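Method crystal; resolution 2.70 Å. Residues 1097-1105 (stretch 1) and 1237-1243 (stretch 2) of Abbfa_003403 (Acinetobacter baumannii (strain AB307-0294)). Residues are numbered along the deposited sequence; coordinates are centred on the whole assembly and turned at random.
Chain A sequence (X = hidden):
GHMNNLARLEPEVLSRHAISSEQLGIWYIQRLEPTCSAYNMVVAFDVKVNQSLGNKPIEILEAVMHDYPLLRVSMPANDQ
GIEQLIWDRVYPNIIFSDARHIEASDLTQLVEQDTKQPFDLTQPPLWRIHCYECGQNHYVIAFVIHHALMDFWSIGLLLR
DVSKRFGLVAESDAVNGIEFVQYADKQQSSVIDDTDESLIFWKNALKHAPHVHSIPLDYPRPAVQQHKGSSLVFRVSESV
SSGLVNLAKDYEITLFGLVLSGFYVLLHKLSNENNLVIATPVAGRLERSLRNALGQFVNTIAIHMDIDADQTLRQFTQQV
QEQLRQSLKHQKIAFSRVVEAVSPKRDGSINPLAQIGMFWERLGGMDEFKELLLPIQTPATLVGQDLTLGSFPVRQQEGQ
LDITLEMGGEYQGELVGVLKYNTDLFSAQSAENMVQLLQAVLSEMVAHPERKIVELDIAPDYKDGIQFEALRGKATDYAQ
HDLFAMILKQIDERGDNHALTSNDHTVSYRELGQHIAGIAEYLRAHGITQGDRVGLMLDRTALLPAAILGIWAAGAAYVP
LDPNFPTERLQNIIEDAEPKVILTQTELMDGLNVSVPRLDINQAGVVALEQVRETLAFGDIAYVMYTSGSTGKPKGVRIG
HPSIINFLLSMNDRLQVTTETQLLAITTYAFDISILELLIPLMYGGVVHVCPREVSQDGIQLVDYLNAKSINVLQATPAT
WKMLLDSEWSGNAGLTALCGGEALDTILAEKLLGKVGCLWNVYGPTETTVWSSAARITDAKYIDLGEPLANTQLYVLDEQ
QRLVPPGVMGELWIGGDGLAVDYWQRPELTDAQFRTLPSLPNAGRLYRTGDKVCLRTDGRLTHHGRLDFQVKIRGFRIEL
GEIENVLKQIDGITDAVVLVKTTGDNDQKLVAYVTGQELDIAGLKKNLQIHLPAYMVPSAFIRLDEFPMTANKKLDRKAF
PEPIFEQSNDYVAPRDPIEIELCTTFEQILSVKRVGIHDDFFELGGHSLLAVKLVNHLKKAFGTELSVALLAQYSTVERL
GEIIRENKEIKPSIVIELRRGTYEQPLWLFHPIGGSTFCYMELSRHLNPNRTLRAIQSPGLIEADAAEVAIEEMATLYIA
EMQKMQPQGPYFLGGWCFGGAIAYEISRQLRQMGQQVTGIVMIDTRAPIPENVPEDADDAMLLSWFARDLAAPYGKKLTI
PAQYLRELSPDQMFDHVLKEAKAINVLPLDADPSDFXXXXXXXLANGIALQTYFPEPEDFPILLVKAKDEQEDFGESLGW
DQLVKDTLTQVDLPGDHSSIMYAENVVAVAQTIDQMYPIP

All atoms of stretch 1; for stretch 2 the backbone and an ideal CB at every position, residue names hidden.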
# COMPACT_ATOMS: atom_id res chain seq x y z
N GLN A 1097 6.12 38.00 12.08
CA GLN A 1097 7.21 37.36 12.82
C GLN A 1097 8.54 38.08 12.53
O GLN A 1097 8.69 38.78 11.54
CB GLN A 1097 7.30 35.88 12.43
CG GLN A 1097 7.78 35.68 11.02
CD GLN A 1097 7.73 34.25 10.61
OE1 GLN A 1097 7.55 33.35 11.44
NE2 GLN A 1097 7.86 34.01 9.31
N SER A 1098 9.53 37.89 13.39
CA SER A 1098 10.84 38.49 13.15
C SER A 1098 11.63 37.78 12.04
O SER A 1098 11.64 36.55 11.95
CB SER A 1098 11.65 38.50 14.45
OG SER A 1098 12.99 38.86 14.21
N PRO A 1099 12.30 38.56 11.19
CA PRO A 1099 13.24 37.98 10.20
C PRO A 1099 14.27 37.07 10.88
O PRO A 1099 14.77 36.11 10.28
CB PRO A 1099 13.92 39.21 9.60
CG PRO A 1099 12.96 40.34 9.80
CD PRO A 1099 12.22 40.03 11.10
N GLY A 1100 14.59 37.37 12.13
CA GLY A 1100 15.53 36.56 12.87
C GLY A 1100 15.18 35.07 12.93
O GLY A 1100 16.08 34.24 13.15
N LEU A 1101 13.91 34.72 12.76
CA LEU A 1101 13.50 33.32 12.85
C LEU A 1101 13.84 32.54 11.59
O LEU A 1101 13.83 31.31 11.61
CB LEU A 1101 12.00 33.20 13.12
CG LEU A 1101 11.41 33.66 14.45
CD1 LEU A 1101 9.94 33.21 14.59
CD2 LEU A 1101 12.24 33.23 15.66
N ILE A 1102 14.17 33.25 10.50
CA ILE A 1102 14.42 32.60 9.22
C ILE A 1102 15.84 32.79 8.67
O ILE A 1102 16.39 31.90 8.02
CB ILE A 1102 13.42 33.10 8.17
CG1 ILE A 1102 11.99 32.77 8.62
CG2 ILE A 1102 13.71 32.50 6.81
CD1 ILE A 1102 11.25 33.95 9.23
N GLU A 1103 16.46 33.94 8.94
CA GLU A 1103 17.82 34.18 8.48
C GLU A 1103 18.71 34.57 9.65
O GLU A 1103 18.30 35.35 10.51
CB GLU A 1103 17.86 35.26 7.40
CG GLU A 1103 19.20 35.36 6.69
CD GLU A 1103 19.34 36.64 5.89
OE1 GLU A 1103 18.35 37.41 5.81
OE2 GLU A 1103 20.44 36.89 5.35
N ALA A 1104 19.93 34.04 9.70
CA ALA A 1104 20.82 34.34 10.80
C ALA A 1104 21.18 35.83 10.87
O ALA A 1104 21.37 36.48 9.84
CB ALA A 1104 22.07 33.49 10.71
N ASP A 1105 21.22 36.35 12.10
CA ASP A 1105 21.66 37.72 12.39
C ASP A 1105 20.69 38.79 11.87
O ASP A 1105 21.00 39.99 11.89
CB ASP A 1105 23.06 37.97 11.80
CG ASP A 1105 24.13 37.05 12.40
OD1 ASP A 1105 24.22 36.92 13.65
OD2 ASP A 1105 24.88 36.43 11.61
N UNK A 1237 19.74 28.25 17.49
CA UNK A 1237 20.41 29.54 17.58
C UNK A 1237 19.58 30.69 17.00
O UNK A 1237 19.54 31.78 17.59
CB UNK A 1237 21.76 29.47 16.86
N UNK A 1238 18.92 30.47 15.86
CA UNK A 1238 18.08 31.50 15.29
C UNK A 1238 17.04 31.95 16.31
O UNK A 1238 16.79 33.15 16.47
CB UNK A 1238 17.40 31.00 14.01
N UNK A 1239 16.45 31.00 17.02
CA UNK A 1239 15.34 31.31 17.91
C UNK A 1239 15.83 31.97 19.18
O UNK A 1239 15.19 32.86 19.71
CB UNK A 1239 14.55 30.04 18.25
N UNK A 1240 16.97 31.51 19.67
CA UNK A 1240 17.53 32.10 20.87
C UNK A 1240 18.04 33.50 20.55
O UNK A 1240 17.75 34.44 21.28
CB UNK A 1240 18.65 31.23 21.44
N UNK A 1241 18.77 33.65 19.44
CA UNK A 1241 19.30 34.96 19.02
C UNK A 1241 18.19 35.99 18.80
O UNK A 1241 18.32 37.15 19.22
CB UNK A 1241 20.12 34.81 17.74
N UNK A 1242 17.10 35.57 18.16
CA UNK A 1242 15.92 36.43 18.03
C UNK A 1242 15.40 36.88 19.40
O UNK A 1242 15.17 38.08 19.63
CB UNK A 1242 14.81 35.70 17.27
N UNK A 1243 15.25 35.92 20.30
CA UNK A 1243 14.86 36.17 21.68
C UNK A 1243 15.79 37.20 22.33
O UNK A 1243 15.32 38.19 22.93
CB UNK A 1243 14.87 34.87 22.48

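Stretch 2 is one continuous helical segment, as its backbone angles show, so only some of its positions can face the short 3-10 turn Pro1099-Leu1101 and the loop that follows it.

At 1237 the ideal CB has nothing of stretch 1 within 5.5 Å, so any side chain would serve. The residue is Arg1237, which makes no contact with stretch 1.

Position 1238 points toward stretch 1. Its ideal CB lies 3.6 Å from Gly1100 O and 4.3 Å from Leu1101 O, and beyond them the backbone leads on to the methyl of Ala1104. A branched or flexible apolar chain such as leucine, isoleucine or methionine could fill this groove. Leu1238 does so: its CD1 is 3.8 Å from Leu1101 O, while its CD2 packs 3.5 Å from Ala1104 CA and 3.8 Å from Ala1104 CB.

From 1239 CA-to-CB runs sideways, and the ideal CB of 1239 is 4.7 Å from Leu1101 CD2. A small residue would leave that methyl less covered; a leucine, methionine or aromatic residue could reach back to it. Tyr1239 turns its ring so that CD1 comes 3.6 Å from Leu1101 CD2, an apolar contact that the ring meets obliquely.

Position 1240 is out of reach, so stretch 1 cannot discriminate among side chains. It holds Phe1240.

Although 1241 points toward stretch 1, no atom there comes within 5.5 Å of its ideal CB. The gap suits a polar chain able to work through water, and the backbone N of Asp1105 offers a donor; Asp, Asn, Glu or Gln would be reasonable. In Asp1241, OD2 accepts a hydrogen bond from a water 2.9 Å away, and that water accepts one from Asp1105 N at 3.2 Å, bridging the stretches.

At 1242 the fit is closest: the CA atoms of this residue and Gly1100 are 5.2 Å apart, and the ideal CB is 3.9 Å from Leu1101 CD2 and 4.8 Å from Ser1098 OG. A compact side chain is favoured: alanine, serine, threonine or valine. Thr1242 directs OG1 to the helix's own Leu1238 O, donating a 2.9 Å hydrogen bond, and sets CG2 3.9 Å from Ser1098 OG. Its OG1 is 3.0 Å from Gly1100 C, and an ideal CB on that glycine would clash with OG1 at 2.3 Å.

The sideways 1243 has no neighbour in stretch 1 within 5.5 Å of its ideal CB, so small, polar or aromatic chains would all do. It is Tyr1243, whose end leads away from stretch 1 and whose OH is hydrogen-bonded elsewhere in the structure.

Stretch 2, residues 1237-1243: RLYFDTY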
# COMPACT_ATOMS: atom_id res chain seq x y z
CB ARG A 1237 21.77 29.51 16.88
CG ARG A 1237 22.90 29.03 17.75
CD ARG A 1237 24.20 29.73 17.39
NE ARG A 1237 25.28 29.36 18.30
CZ ARG A 1237 25.59 30.05 19.39
NH1 ARG A 1237 24.89 31.14 19.72
NH2 ARG A 1237 26.60 29.65 20.17
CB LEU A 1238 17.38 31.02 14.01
CG LEU A 1238 18.27 30.67 12.82
CD1 LEU A 1238 17.45 30.33 11.59
CD2 LEU A 1238 19.19 31.82 12.54
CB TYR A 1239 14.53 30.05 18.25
CG TYR A 1239 14.00 29.32 17.03
CD1 TYR A 1239 13.79 30.00 15.82
CD2 TYR A 1239 13.72 27.95 17.08
CE1 TYR A 1239 13.31 29.33 14.70
CE2 TYR A 1239 13.24 27.28 15.96
CZ TYR A 1239 13.04 27.97 14.77
OH TYR A 1239 12.57 27.31 13.66
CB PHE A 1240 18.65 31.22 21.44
CG PHE A 1240 19.12 31.65 22.80
CD1 PHE A 1240 18.21 32.06 23.75
CD2 PHE A 1240 20.47 31.63 23.12
CE1 PHE A 1240 18.63 32.47 25.01
CE2 PHE A 1240 20.90 32.03 24.37
CZ PHE A 1240 19.97 32.45 25.32
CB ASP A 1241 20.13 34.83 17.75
CG ASP A 1241 21.52 34.27 18.01
OD1 ASP A 1241 21.94 34.12 19.20
OD2 ASP A 1241 22.21 33.98 17.00
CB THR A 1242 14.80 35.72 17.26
OG1 THR A 1242 15.22 35.58 15.90
CG2 THR A 1242 13.52 36.53 17.29
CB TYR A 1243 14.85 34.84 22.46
CG TYR A 1243 14.49 34.95 23.93
CD1 TYR A 1243 13.16 35.06 24.33
CD2 TYR A 1243 15.48 34.92 24.93
CE1 TYR A 1243 12.82 35.16 25.66
CE2 TYR A 1243 15.16 35.01 26.27
CZ TYR A 1243 13.82 35.13 26.62
OH TYR A 1243 13.45 35.22 27.94
O HOH W 1 21.03 34.13 14.37
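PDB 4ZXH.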